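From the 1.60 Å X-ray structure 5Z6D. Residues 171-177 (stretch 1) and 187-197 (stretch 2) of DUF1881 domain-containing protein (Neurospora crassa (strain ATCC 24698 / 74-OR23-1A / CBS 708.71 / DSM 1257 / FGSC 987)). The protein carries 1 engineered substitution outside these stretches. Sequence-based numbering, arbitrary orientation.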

# COMPACT_ATOMS: atom_id res chain seq x y z
N ASN A 171 10.80 16.88 6.16
CA ASN A 171 10.35 16.75 4.78
C ASN A 171 8.87 16.42 4.65
O ASN A 171 8.31 16.47 3.56
CB ASN A 171 11.17 15.68 4.06
CG ASN A 171 12.66 15.89 4.22
OD1 ASN A 171 13.14 17.02 4.28
ND2 ASN A 171 13.41 14.79 4.29
N GLY A 172 8.24 16.07 5.77
CA GLY A 172 6.85 15.65 5.78
C GLY A 172 6.70 14.37 4.99
O GLY A 172 5.76 14.21 4.20
N GLU A 173 7.63 13.44 5.19
CA GLU A 173 7.66 12.22 4.37
C GLU A 173 7.73 10.98 5.25
O GLU A 173 7.94 11.09 6.44
CB GLU A 173 8.86 12.22 3.42
CG GLU A 173 8.69 13.05 2.16
CD GLU A 173 9.92 13.02 1.29
OE1 GLU A 173 11.03 12.80 1.82
OE2 GLU A 173 9.78 13.22 0.06
N VAL A 174 7.54 9.80 4.65
CA VAL A 174 7.89 8.56 5.33
C VAL A 174 9.31 8.18 4.94
O VAL A 174 9.69 8.27 3.77
CB VAL A 174 6.93 7.42 4.98
CG1 VAL A 174 7.41 6.08 5.55
CG2 VAL A 174 5.52 7.74 5.47
N ASP A 175 10.12 7.78 5.92
CA ASP A 175 11.47 7.32 5.67
C ASP A 175 11.61 5.83 5.96
O ASP A 175 11.10 5.33 6.98
CB ASP A 175 12.49 8.07 6.52
CG ASP A 175 12.74 9.47 6.03
OD1 ASP A 175 12.04 9.91 5.10
OD2 ASP A 175 13.63 10.14 6.60
N VAL A 176 12.30 5.13 5.07
CA VAL A 176 12.81 3.81 5.37
C VAL A 176 14.17 3.97 6.02
O VAL A 176 15.06 4.59 5.45
CB VAL A 176 12.93 2.95 4.10
CG1 VAL A 176 13.76 1.70 4.37
CG2 VAL A 176 11.55 2.57 3.57
N VAL A 177 14.31 3.44 7.23
CA VAL A 177 15.59 3.44 7.92
C VAL A 177 16.24 2.07 7.76
O VAL A 177 15.72 1.07 8.25
CB VAL A 177 15.44 3.78 9.40
CG1 VAL A 177 16.81 3.86 10.06
CG2 VAL A 177 14.68 5.08 9.56
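Stretch 2 (187-197) KSKRTGKSSFE

A buried or half-buried arginine is rarely held by a single partner; its guanidinium usually gathers carbonyls and carboxylates from several directions, and in doing so ties together segments that are distant in sequence. The contact between residues 171-177 and 187-197 of this DUF1881 domain-containing protein is a compact example. Stretch 1 leaves a loop at Gly-172, whose positive phi (63°) by itself favours glycine, and runs as a strand from Glu-173. Stretch 2 is a hairpin: a strand that enters from earlier in the chain and passes through Lys-187 to Lys-189 and on into Arg-190, a turn, and a return strand from Ser-195 that continues beyond the stretch. Its two arms are joined by the backbone pair Lys-189 N to Glu-197 O and Glu-197 N to Lys-189 O, both 2.9 Å, and by Thr-191 N to Ser-195 O at 2.8 Å.

The hairpin lies over stretch 1 with its first arm nearly antiparallel to strand 173-177, at a signed crossing angle of -165° and a closest axial approach of 8.7 Å. The return arm runs in roughly the same direction as that strand, 35° from it, at 8.6 Å. These separations are those of packed layers, with side chains filling the space between. The backbones come closer at the turn, where the CA atoms of Glu-173 and Lys-193 are 5.1 Å apart and those of Val-174 and Ser-194 5.0 Å. Here lies the one backbone-to-backbone hydrogen bond between the stretches, from Val-174 N to Lys-193 O (3.1 Å, 158°).

The carbonyl of the same valine is satisfied by a side chain. Arg-190 NH2 donates to Val-174 O at 2.7 Å, and Arg-190 NH1 adds a weak bond to that oxygen at 3.1 Å. Arg-190 NH1 also turns back to its own hairpin, donating to Gly-192 O at 2.9 Å and weakly to Lys-193 O at 3.0 Å, so that one nitrogen braces the turn while binding the neighbouring strand. Lys-193 O therefore accepts from both Val-174 N and the arginine.

Two carboxylates balance the charge in different ways. Asp-175 has its CA-to-CB bond pointing away, yet its end comes back to place OD1 2.8 Å from Arg-190 NH2, a salt bridge near the guanidinium plane; its OD2 is hydrogen-bonded elsewhere in the structure. Glu-173 OE1 instead lies over a face of the guanidinium, 3.5 Å from Arg-190 NE. No N-H points at it, and the salt bridge rests on charge alone. The aliphatic parts also meet, Glu-173 CG lying 3.5 Å from Lys-193 CD.

Beside this polar cluster is an apolar one. Val-176 CG2 sits 3.6 Å from the centroid of the Phe-196 ring, only 3° off its normal, a CH-pi contact over the face, and Val-174 CG1 lies 4.5 Å from Phe-196 CE2. Apart from these, the carbonyl already bound by the arginine, Val-174 O, also lies at the ring edge, 3.3 Å from Phe-196 CZ. Farther along, Val-176 CG1 approaches Ser-188 OG at 3.8 Å, a van der Waals contact; that hydroxyl is hydrogen-bonded just outside the stretches.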

# COMPACT_ATOMS: atom_id res chain seq x y z
N LYS A 187 18.48 -2.82 -1.48
CA LYS A 187 18.64 -1.37 -1.47
C LYS A 187 17.29 -0.70 -1.69
O LYS A 187 16.57 -1.08 -2.60
CB LYS A 187 19.62 -0.94 -2.56
CG LYS A 187 20.93 -0.37 -2.03
CD LYS A 187 20.73 1.03 -1.48
CE LYS A 187 22.06 1.67 -1.12
NZ LYS A 187 21.90 3.10 -0.78
N SER A 188 16.94 0.29 -0.88
CA SER A 188 15.72 1.03 -1.13
C SER A 188 16.05 2.35 -1.80
O SER A 188 17.08 2.96 -1.53
CB SER A 188 14.92 1.25 0.16
OG SER A 188 15.56 2.18 1.01
N LYS A 189 15.16 2.76 -2.70
CA LYS A 189 15.28 4.03 -3.41
C LYS A 189 13.94 4.73 -3.34
O LYS A 189 12.93 4.15 -3.73
CB LYS A 189 15.69 3.80 -4.86
CG LYS A 189 15.76 5.07 -5.69
CD LYS A 189 15.63 4.78 -7.18
CE LYS A 189 15.99 6.00 -8.01
NZ LYS A 189 15.43 7.27 -7.45
N ARG A 190 13.92 5.96 -2.84
CA ARG A 190 12.67 6.70 -2.74
C ARG A 190 12.12 7.01 -4.13
O ARG A 190 12.88 7.44 -5.01
CB ARG A 190 12.86 7.99 -1.94
CG ARG A 190 11.61 8.87 -1.90
CD ARG A 190 11.83 10.16 -1.11
NE ARG A 190 12.20 9.88 0.27
CZ ARG A 190 11.34 9.51 1.21
NH1 ARG A 190 10.05 9.39 0.93
NH2 ARG A 190 11.77 9.26 2.44
N THR A 191 10.82 6.78 -4.33
CA THR A 191 10.19 7.11 -5.60
C THR A 191 8.99 8.03 -5.39
O THR A 191 8.29 8.38 -6.35
CB THR A 191 9.73 5.85 -6.37
OG1 THR A 191 8.83 5.08 -5.56
CG2 THR A 191 10.93 4.98 -6.74
N GLY A 192 8.77 8.43 -4.14
CA GLY A 192 7.69 9.35 -3.79
C GLY A 192 7.69 9.67 -2.31
O GLY A 192 8.56 9.21 -1.58
N LYS A 193 6.71 10.44 -1.86
CA LYS A 193 6.66 10.83 -0.45
C LYS A 193 6.63 9.61 0.48
O LYS A 193 7.12 9.66 1.61
CB LYS A 193 5.44 11.72 -0.20
CG LYS A 193 5.51 13.07 -0.92
CD LYS A 193 6.17 14.13 -0.06
CE LYS A 193 6.38 15.44 -0.82
NZ LYS A 193 5.09 16.01 -1.30
N SER A 194 6.07 8.51 0.01
CA SER A 194 6.04 7.31 0.82
C SER A 194 6.05 6.04 -0.04
O SER A 194 5.45 5.03 0.33
CB SER A 194 4.81 7.33 1.74
OG SER A 194 3.61 7.51 0.99
N SER A 195 6.72 6.11 -1.18
CA SER A 195 6.87 4.95 -2.05
C SER A 195 8.34 4.68 -2.31
O SER A 195 9.15 5.61 -2.37
CB SER A 195 6.13 5.14 -3.38
OG SER A 195 6.68 6.21 -4.11
N PHE A 196 8.68 3.40 -2.43
CA PHE A 196 10.07 2.97 -2.49
C PHE A 196 10.22 1.82 -3.47
O PHE A 196 9.43 0.87 -3.45
CB PHE A 196 10.57 2.55 -1.09
CG PHE A 196 10.39 3.62 -0.04
CD1 PHE A 196 11.38 4.55 0.20
CD2 PHE A 196 9.20 3.71 0.67
CE1 PHE A 196 11.20 5.54 1.15
CE2 PHE A 196 9.01 4.69 1.62
CZ PHE A 196 10.01 5.61 1.86
N GLU A 197 11.24 1.91 -4.31
CA GLU A 197 11.67 0.77 -5.11
C GLU A 197 12.69 0.01 -4.28
O GLU A 197 13.70 0.58 -3.86
CB GLU A 197 12.26 1.24 -6.43
CG GLU A 197 11.99 0.32 -7.61
CD GLU A 197 12.42 0.94 -8.92
OE1 GLU A 197 13.64 0.96 -9.20
OE2 GLU A 197 11.54 1.42 -9.67